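Local coordinates for methylenetetrahydrofolate--tRNA-(uracil-5-)-methyltransferase trmFO (Thermus thermophilus, PDB 3G5S), which uses methylenetetrahydrofolate and an FAD cofactor to methylate uridine 54 of tRNA at carbon 5, at residues A[370-382]-A[391-403]. Numbering follows the deposited sequence. Where two conformers were deposited one is given.
Sequences PEESMLGGLVRYL and QPMYANWGLVPPV. With GSH (glutathione), chain C.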
ATOM      1  N   PRO A 370      -7.650 -14.276   6.216  1.00 12.95           N
ATOM      2  CA  PRO A 370      -6.475 -15.149   6.313  1.00 14.02           C
ATOM      3  C   PRO A 370      -5.328 -14.729   5.394  1.00 12.79           C
ATOM      4  O   PRO A 370      -5.540 -14.010   4.416  1.00 11.74           O
ATOM      5  CB  PRO A 370      -7.018 -16.509   5.881  1.00 17.71           C
ATOM      6  CG  PRO A 370      -8.188 -16.196   5.028  1.00 17.72           C
ATOM      7  CD  PRO A 370      -8.792 -14.940   5.567  1.00 15.42           C
ATOM      8  N   GLU A 371      -4.127 -15.205   5.711  1.00 15.05           N
ATOM      9  CA  GLU A 371      -2.904 -14.867   4.983  1.00 17.43           C
ATOM     10  C   GLU A 371      -2.953 -15.214   3.491  1.00 14.76           C
ATOM     11  O   GLU A 371      -2.261 -14.587   2.687  1.00 15.96           O
ATOM     12  CB  GLU A 371      -1.694 -15.561   5.636  1.00 22.42           C
ATOM     13  CG  GLU A 371      -1.808 -17.086   5.679  1.00 25.98           C
ATOM     14  CD  GLU A 371      -0.536 -17.779   6.150  1.00 29.08           C
ATOM     15  OE1 GLU A 371       0.445 -17.077   6.468  1.00 30.30           O
ATOM     16  OE2 GLU A 371      -0.521 -19.028   6.195  1.00 30.05           O
ATOM     17  N   GLU A 372      -3.749 -16.218   3.128  1.00 12.81           N
ATOM     18  CA  GLU A 372      -3.859 -16.639   1.729  1.00 12.34           C
ATOM     19  C   GLU A 372      -4.659 -15.661   0.887  1.00 11.25           C
ATOM     20  O   GLU A 372      -4.528 -15.653  -0.336  1.00 11.65           O
ATOM     21  CB  GLU A 372      -4.499 -18.023   1.610  1.00 15.01           C
ATOM     22  CG  GLU A 372      -3.656 -19.150   2.152  1.00 17.85           C
ATOM     23  CD  GLU A 372      -3.595 -19.178   3.667  1.00 20.72           C
ATOM     24  OE1 GLU A 372      -4.468 -18.562   4.324  1.00 22.44           O
ATOM     25  OE2 GLU A 372      -2.669 -19.838   4.197  1.00 24.39           O
ATOM     26  N   SER A 373      -5.521 -14.875   1.527  1.00 10.73           N
ATOM     27  CA  SER A 373      -6.294 -13.887   0.795  1.00 10.63           C
ATOM     28  C   SER A 373      -5.438 -12.655   0.576  1.00  9.67           C
ATOM     29  O   SER A 373      -4.516 -12.377   1.349  1.00 10.43           O
ATOM     30  CB  SER A 373      -7.592 -13.531   1.519  1.00 11.91           C
ATOM     31  OG  SER A 373      -7.373 -12.780   2.691  1.00 12.82           O
HETATM   32  N   MSE A 374      -5.742 -11.911  -0.475  1.00  9.78           N
HETATM   33  CA  MSE A 374      -4.964 -10.711  -0.745  1.00  9.61           C
HETATM   34  C   MSE A 374      -5.217  -9.641   0.323  1.00  9.62           C
HETATM   35  O   MSE A 374      -4.278  -8.997   0.794  1.00  9.69           O
HETATM   36  CB  MSE A 374      -5.244 -10.175  -2.146  1.00  9.57           C
HETATM   37  CG  MSE A 374      -4.335  -9.031  -2.575  1.00  9.97           C
HETATM   38 SE   MSE A 374      -2.426  -9.455  -2.477  1.00 10.57          SE
HETATM   39  CE  MSE A 374      -2.404 -11.011  -3.631  1.00 11.78           C
ATOM     40  N   LEU A 375      -6.468  -9.439   0.723  1.00  9.90           N
ATOM     41  CA  LEU A 375      -6.719  -8.461   1.780  1.00  9.87           C
ATOM     42  C   LEU A 375      -6.015  -8.889   3.068  1.00  9.01           C
ATOM     43  O   LEU A 375      -5.416  -8.067   3.761  1.00  9.50           O
ATOM     44  CB  LEU A 375      -8.215  -8.253   2.017  1.00 10.50           C
ATOM     45  CG  LEU A 375      -8.540  -7.265   3.143  1.00 10.80           C
ATOM     46  CD1 LEU A 375      -7.835  -5.917   2.939  1.00 11.84           C
ATOM     47  CD2 LEU A 375     -10.040  -7.079   3.264  1.00 12.00           C
ATOM     48  N   GLY A 376      -6.082 -10.177   3.389  1.00  9.50           N
ATOM     49  CA  GLY A 376      -5.409 -10.689   4.565  1.00  9.54           C
ATOM     50  C   GLY A 376      -3.905 -10.510   4.499  1.00 10.27           C
ATOM     51  O   GLY A 376      -3.265 -10.110   5.468  1.00 10.31           O
ATOM     52  N   GLY A 377      -3.322 -10.817   3.348  1.00 10.25           N
ATOM     53  CA  GLY A 377      -1.895 -10.622   3.194  1.00 11.43           C
ATOM     54  C   GLY A 377      -1.520  -9.160   3.364  1.00  9.88           C
ATOM     55  O   GLY A 377      -0.508  -8.840   3.983  1.00 10.83           O
ATOM     56  N   LEU A 378      -2.331  -8.267   2.816  1.00  9.73           N
ATOM     57  CA  LEU A 378      -2.047  -6.847   2.901  1.00 10.08           C
ATOM     58  C   LEU A 378      -2.081  -6.341   4.353  1.00  9.48           C
ATOM     59  O   LEU A 378      -1.139  -5.689   4.803  1.00  9.96           O
ATOM     60  CB  LEU A 378      -3.039  -6.096   2.041  1.00 11.58           C
ATOM     61  CG  LEU A 378      -2.839  -4.593   1.926  1.00 11.98           C
ATOM     62  CD1 LEU A 378      -1.470  -4.236   1.367  1.00 13.99           C
ATOM     63  CD2 LEU A 378      -3.945  -4.008   1.081  1.00 13.12           C
ATOM     64  N   VAL A 379      -3.148  -6.642   5.089  1.00  9.34           N
ATOM     65  CA  VAL A 379      -3.250  -6.106   6.441  1.00  9.33           C
ATOM     66  C   VAL A 379      -2.283  -6.780   7.402  1.00  9.65           C
ATOM     67  O   VAL A 379      -1.813  -6.157   8.357  1.00 10.51           O
ATOM     68  CB  VAL A 379      -4.701  -6.088   6.985  1.00 10.14           C
ATOM     69  CG1 VAL A 379      -5.569  -5.235   6.082  1.00 10.61           C
ATOM     70  CG2 VAL A 379      -5.265  -7.498   7.156  1.00 11.29           C
ATOM     71  N   ARG A 380      -1.969  -8.045   7.148  1.00 10.03           N
ATOM     72  CA  ARG A 380      -1.000  -8.721   7.986  1.00 11.43           C
ATOM     73  C   ARG A 380       0.412  -8.155   7.753  1.00 11.36           C
ATOM     74  O   ARG A 380       1.200  -8.052   8.693  1.00 13.03           O
ATOM     75  CB  ARG A 380      -1.128 -10.252   7.874  1.00 12.95           C
ATOM     76  CG  ARG A 380      -2.465 -10.742   8.428  1.00 13.21           C
ATOM     77  CD  ARG A 380      -2.725 -12.222   8.216  1.00 15.11           C
ATOM     78  NE  ARG A 380      -4.095 -12.555   8.605  1.00 15.97           N
ATOM     79  CZ  ARG A 380      -4.485 -12.828   9.848  1.00 15.43           C
ATOM     80  NH1 ARG A 380      -3.599 -12.853  10.837  1.00 16.39           N
ATOM     81  NH2 ARG A 380      -5.761 -13.099  10.099  1.00 16.88           N
ATOM     82  N   TYR A 381       0.703  -7.736   6.520  1.00 12.22           N
ATOM     83  CA  TYR A 381       1.939  -7.012   6.222  1.00 12.71           C
ATOM     84  C   TYR A 381       1.977  -5.670   6.973  1.00 12.60           C
ATOM     85  O   TYR A 381       2.982  -5.336   7.605  1.00 13.93           O
ATOM     86  CB  TYR A 381       2.107  -6.793   4.708  1.00 13.82           C
ATOM     87  CG  TYR A 381       3.360  -6.028   4.347  1.00 13.39           C
ATOM     88  CD1 TYR A 381       4.542  -6.695   4.068  1.00 13.83           C
ATOM     89  CD2 TYR A 381       3.363  -4.640   4.281  1.00 12.81           C
ATOM     90  CE1 TYR A 381       5.697  -6.011   3.736  1.00 13.61           C
ATOM     91  CE2 TYR A 381       4.520  -3.936   3.961  1.00 13.15           C
ATOM     92  CZ  TYR A 381       5.685  -4.635   3.679  1.00 13.65           C
ATOM     93  OH  TYR A 381       6.858  -3.983   3.344  1.00 14.47           O
ATOM     94  N   LEU A 382       0.887  -4.909   6.921  1.00 11.63           N
ATOM     95  CA  LEU A 382       0.824  -3.631   7.635  1.00 11.87           C
ATOM     96  C   LEU A 382       1.200  -3.793   9.101  1.00 11.57           C
ATOM     97  O   LEU A 382       1.901  -2.953   9.676  1.00 13.17           O
ATOM     98  CB  LEU A 382      -0.567  -2.999   7.527  1.00 11.36           C
ATOM     99  CG  LEU A 382      -1.044  -2.558   6.144  1.00 12.32           C
ATOM    100  CD1 LEU A 382      -2.446  -1.971   6.246  1.00 13.06           C
ATOM    101  CD2 LEU A 382      -0.070  -1.571   5.487  1.00 13.81           C
ATOM    102  N   GLN A 391       7.333   2.054   4.672  0.56 10.87           N
ATOM    103  CA  GLN A 391       6.766   2.663   3.464  0.56 10.74           C
ATOM    104  C   GLN A 391       5.423   2.001   3.130  0.56 10.23           C
ATOM    105  O   GLN A 391       5.161   0.879   3.563  0.56  9.92           O
ATOM    106  CB  GLN A 391       7.713   2.473   2.267  0.56 12.27           C
ATOM    107  CG  GLN A 391       9.061   3.165   2.388  0.56 12.79           C
ATOM    108  CD  GLN A 391       8.936   4.673   2.441  0.56 13.59           C
ATOM    109  OE1 GLN A 391       8.295   5.292   1.593  0.56 15.39           O
ATOM    110  NE2 GLN A 391       9.545   5.271   3.447  0.56 14.88           N
ATOM    111  N   PRO A 392       4.575   2.680   2.340  1.00 10.02           N
ATOM    112  CA  PRO A 392       3.265   2.096   2.017  1.00 10.25           C
ATOM    113  C   PRO A 392       3.336   0.878   1.107  1.00 10.27           C
ATOM    114  O   PRO A 392       4.312   0.675   0.381  1.00 11.71           O
ATOM    115  CB  PRO A 392       2.534   3.233   1.298  1.00 11.04           C
ATOM    116  CG  PRO A 392       3.274   4.505   1.727  1.00 11.47           C
ATOM    117  CD  PRO A 392       4.704   4.062   1.846  1.00 10.81           C
HETATM  118  N   MSE A 393       2.269   0.089   1.132  1.00 10.12           N
HETATM  119  CA  MSE A 393       2.201  -1.163   0.391  1.00  9.76           C
HETATM  120  C   MSE A 393       0.948  -1.239  -0.475  1.00  9.47           C
HETATM  121  O   MSE A 393      -0.141  -0.854  -0.042  1.00 10.30           O
HETATM  122  CB  MSE A 393       2.230  -2.330   1.376  1.00 10.08           C
HETATM  123  CG  MSE A 393       2.257  -3.710   0.731  1.00 11.07           C
HETATM  124 SE   MSE A 393       3.684  -3.913  -0.586  1.00 11.69          SE
HETATM  125  CE  MSE A 393       5.166  -3.319   0.508  1.00 13.89           C
ATOM    126  N   TYR A 394       1.120  -1.749  -1.693  1.00  9.81           N
ATOM    127  CA  TYR A 394      -0.007  -2.098  -2.547  1.00  9.75           C
ATOM    128  C   TYR A 394      -0.083  -3.608  -2.752  1.00  9.56           C
ATOM    129  O   TYR A 394       0.846  -4.337  -2.395  1.00 10.03           O
ATOM    130  CB  TYR A 394       0.003  -1.321  -3.862  1.00  9.71           C
ATOM    131  CG  TYR A 394       1.186  -1.501  -4.793  1.00  9.92           C
ATOM    132  CD1 TYR A 394       2.094  -0.472  -4.995  1.00 11.33           C
ATOM    133  CD2 TYR A 394       1.341  -2.660  -5.542  1.00 10.81           C
ATOM    134  CE1 TYR A 394       3.145  -0.605  -5.893  1.00 12.10           C
ATOM    135  CE2 TYR A 394       2.399  -2.806  -6.441  1.00 11.49           C
ATOM    136  CZ  TYR A 394       3.293  -1.773  -6.612  1.00 11.06           C
ATOM    137  OH  TYR A 394       4.345  -1.880  -7.502  1.00 12.42           O
ATOM    138  N   ALA A 395      -1.199  -4.080  -3.302  1.00  9.53           N
ATOM    139  CA  ALA A 395      -1.410  -5.516  -3.471  1.00  9.54           C
ATOM    140  C   ALA A 395      -0.386  -6.119  -4.433  1.00  9.33           C
ATOM    141  O   ALA A 395      -0.159  -5.588  -5.515  1.00  9.87           O
ATOM    142  CB  ALA A 395      -2.804  -5.774  -3.987  1.00 10.71           C
ATOM    143  N   ASN A 396       0.200  -7.237  -4.031  1.00  9.30           N
ATOM    144  CA  ASN A 396       1.163  -7.951  -4.860  1.00  9.31           C
ATOM    145  C   ASN A 396       1.281  -9.383  -4.352  1.00  9.62           C
ATOM    146  O   ASN A 396       0.910  -9.679  -3.211  1.00  9.89           O
ATOM    147  CB  ASN A 396       2.530  -7.249  -4.866  1.00  9.66           C
ATOM    148  CG  ASN A 396       3.203  -7.282  -3.514  1.00  9.88           C
ATOM    149  OD1 ASN A 396       3.035  -6.362  -2.695  1.00 11.68           O
ATOM    150  ND2 ASN A 396       3.942  -8.344  -3.250  1.00  8.60           N
ATOM    151  N   TRP A 397       1.803 -10.267  -5.195  1.00  9.64           N
ATOM    152  CA  TRP A 397       1.863 -11.679  -4.854  1.00 10.38           C
ATOM    153  C   TRP A 397       2.854 -12.029  -3.748  1.00 10.46           C
ATOM    154  O   TRP A 397       2.782 -13.114  -3.193  1.00 11.72           O
ATOM    155  CB  TRP A 397       2.132 -12.525  -6.096  1.00 10.71           C
ATOM    156  CG  TRP A 397       1.007 -12.528  -7.077  1.00 10.14           C
ATOM    157  CD1 TRP A 397       1.058 -12.122  -8.379  1.00 11.11           C
ATOM    158  CD2 TRP A 397      -0.332 -13.004  -6.857  1.00 10.67           C
ATOM    159  NE1 TRP A 397      -0.163 -12.306  -8.982  1.00 11.54           N
ATOM    160  CE2 TRP A 397      -1.033 -12.846  -8.071  1.00 11.10           C
ATOM    161  CE3 TRP A 397      -1.005 -13.536  -5.752  1.00 11.77           C
ATOM    162  CZ2 TRP A 397      -2.379 -13.210  -8.208  1.00 11.78           C
ATOM    163  CZ3 TRP A 397      -2.341 -13.897  -5.891  1.00 11.57           C
ATOM    164  CH2 TRP A 397      -3.011 -13.732  -7.108  1.00 11.94           C
ATOM    165  N   GLY A 398       3.774 -11.127  -3.416  1.00 10.21           N
ATOM    166  CA  GLY A 398       4.676 -11.375  -2.304  1.00 10.56           C
ATOM    167  C   GLY A 398       4.004 -11.407  -0.938  1.00 10.16           C
ATOM    168  O   GLY A 398       4.587 -11.907   0.025  1.00 11.37           O
ATOM    169  N   LEU A 399       2.777 -10.895  -0.858  1.00 10.32           N
ATOM    170  CA  LEU A 399       2.063 -10.758   0.412  1.00  9.87           C
ATOM    171  C   LEU A 399       1.435 -12.053   0.907  1.00 10.77           C
ATOM    172  O   LEU A 399       1.079 -12.151   2.075  1.00 11.99           O
ATOM    173  CB  LEU A 399       0.962  -9.712   0.277  1.00  9.75           C
ATOM    174  CG  LEU A 399       1.439  -8.293   0.003  1.00 10.42           C
ATOM    175  CD1 LEU A 399       0.258  -7.397  -0.276  1.00 10.64           C
ATOM    176  CD2 LEU A 399       2.279  -7.737   1.147  1.00 11.59           C
ATOM    177  N   VAL A 400       1.254 -13.026   0.016  1.00 11.66           N
ATOM    178  CA  VAL A 400       0.601 -14.288   0.370  1.00 11.75           C
ATOM    179  C   VAL A 400       1.619 -15.425   0.313  1.00 12.38           C
ATOM    180  O   VAL A 400       2.694 -15.269  -0.260  1.00 12.52           O
ATOM    181  CB  VAL A 400      -0.606 -14.592  -0.553  1.00 12.92           C
ATOM    182  CG1 VAL A 400      -1.650 -13.477  -0.461  1.00 14.41           C
ATOM    183  CG2 VAL A 400      -0.153 -14.810  -1.993  1.00 13.36           C
ATOM    184  N   PRO A 401       1.297 -16.580   0.916  1.00 13.05           N
ATOM    185  CA  PRO A 401       2.270 -17.672   0.888  1.00 13.79           C
ATOM    186  C   PRO A 401       2.523 -18.143  -0.532  1.00 13.15           C
ATOM    187  O   PRO A 401       1.683 -17.982  -1.418  1.00 13.53           O
ATOM    188  CB  PRO A 401       1.579 -18.777   1.694  1.00 15.30           C
ATOM    189  CG  PRO A 401       0.620 -18.049   2.571  1.00 15.57           C
ATOM    190  CD  PRO A 401       0.123 -16.918   1.736  1.00 14.72           C
ATOM    191  N   PRO A 402       3.695 -18.740  -0.750  1.00 15.76           N
ATOM    192  CA  PRO A 402       4.004 -19.309  -2.058  1.00 17.25           C
ATOM    193  C   PRO A 402       3.047 -20.445  -2.391  1.00 16.30           C
ATOM    194  O   PRO A 402       2.410 -21.016  -1.505  1.00 14.29           O
ATOM    195  CB  PRO A 402       5.417 -19.878  -1.869  1.00 18.44           C
ATOM    196  CG  PRO A 402       5.895 -19.415  -0.539  1.00 20.71           C
ATOM    197  CD  PRO A 402       4.689 -19.106   0.272  1.00 17.53           C
ATOM    198  N   VAL A 403       2.955 -20.778  -3.671  1.00 18.59           N
ATOM    199  CA  VAL A 403       2.426 -22.071  -4.060  1.00 19.18           C
ATOM    200  C   VAL A 403       3.647 -22.880  -4.422  1.00 20.01           C
ATOM    201  O   VAL A 403       4.354 -22.561  -5.376  1.00 21.78           O
ATOM    202  CB  VAL A 403       1.485 -21.984  -5.266  1.00 21.33           C
ATOM    203  CG1 VAL A 403       1.186 -23.382  -5.805  1.00 21.71           C
ATOM    204  CG2 VAL A 403       0.206 -21.258  -4.870  1.00 22.12           C
TER
HETATM  205  N1  GSH C 445       8.788   7.923   4.245  1.00 19.92           N
HETATM  206  CA1 GSH C 445       9.179   7.688   5.622  0.85 23.74           C
HETATM  207  C1  GSH C 445       9.593   8.959   6.347  0.96 25.82           C
HETATM  208  O11 GSH C 445       9.429  10.182   5.698  0.79 27.54           O
HETATM  209  O12 GSH C 445       9.765   8.929   7.521  0.75 27.37           O
HETATM  210  CB1 GSH C 445      10.190   6.558   5.794  0.92 22.02           C
HETATM  211  CG1 GSH C 445      11.664   6.892   5.592  0.85 20.65           C
HETATM  212  CD1 GSH C 445      12.148   7.212   4.180  0.78 20.34           C
HETATM  213  OE1 GSH C 445      11.402   7.415   3.277  0.78 20.94           O
HETATM  214  N2  GSH C 445      13.569   7.237   3.972  0.76 20.07           N
HETATM  215  CA2 GSH C 445      14.110   7.420   2.662  0.90 19.80           C
HETATM  216  C2  GSH C 445      14.682   6.129   2.085  0.89 19.19           C
HETATM  217  O2  GSH C 445      15.788   5.794   2.354  0.89 21.38           O
HETATM  218  CB2 GSH C 445      15.145   8.529   2.755  0.88 20.69           C
HETATM  219  SG2 GSH C 445      15.826   9.136   1.197  0.80 22.26           S
HETATM  220  N3  GSH C 445      14.049   5.611   0.888  0.92 17.58           N
HETATM  221  CA3 GSH C 445      14.652   4.494   0.193  0.92 18.08           C
HETATM  222  C3  GSH C 445      14.462   3.151   0.883  0.83 18.59           C
HETATM  223  O31 GSH C 445      15.289   2.294   0.848  0.90 19.09           O
HETATM  224  O32 GSH C 445      13.413   3.081   1.779  0.80 19.48           O
HETATM  225  O   HOH W   1      -0.176 -13.382   4.129  1.00 32.33           O
HETATM  226  O   HOH W   2       1.333 -10.758   4.453  1.00 15.22           O
HETATM  227  O   HOH W   3       6.711  -1.310   2.637  1.00 18.75           O
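Met-374, a selenomethionine in the first turn of helix 374-384, reaches across to several residues of 391-403. With CG anti to the backbone N (chi1 -172°), its chain bends twice. CG lies 3.9 Å from Ala-395 CB, while SE approaches Asn-396 O. CE ends against the Trp-397 ring, 3.6 Å from CE3. Further along the helix, Leu-399 points toward it and divides its branches. CD1 meets Leu-378 CD1, and CD2 lies 3.7 Å from Tyr-381 CB. Val-400 CG1 packs among the carbonyl oxygens of Glu-371, Glu-372 and Ser-373, and Pro-401 CG lies against the Glu-371 carboxylate.

Met-393, also a selenomethionine, makes a Met-aromatic contact. Its SE stands above the face of the Tyr-381 ring, at a distance, 4.9 Å from the centroid. The folded chain brings CE to 3.4 Å from Tyr-381 OH.

No direct hydrogen bond joins the segments. Two waters lie within hydrogen-bonding distance of Leu-399 O, one also near Glu-371 O, the other near Gly-377 O. Gly-377 lets this carbonyl come close, with CA 3.5 Å from Leu-399 O. A third water, in the plane of the Tyr-381 ring, joins Tyr-381 OH to Gln-391 O.

Ser-373 caps the helix: OG accepts from Gly-376 N at 3.0 Å and donates to Pro-370 O.

Gln-391 belongs to the glutathione pocket. The chain leaving helix 374-384 turns back along it toward helix 409-429, a buried contact of apolar side chains and waters. Helix 63-74 packs on Met-374, helix 343-361 meets Leu-378 and Tyr-394, and helix 409-429 touches Trp-397.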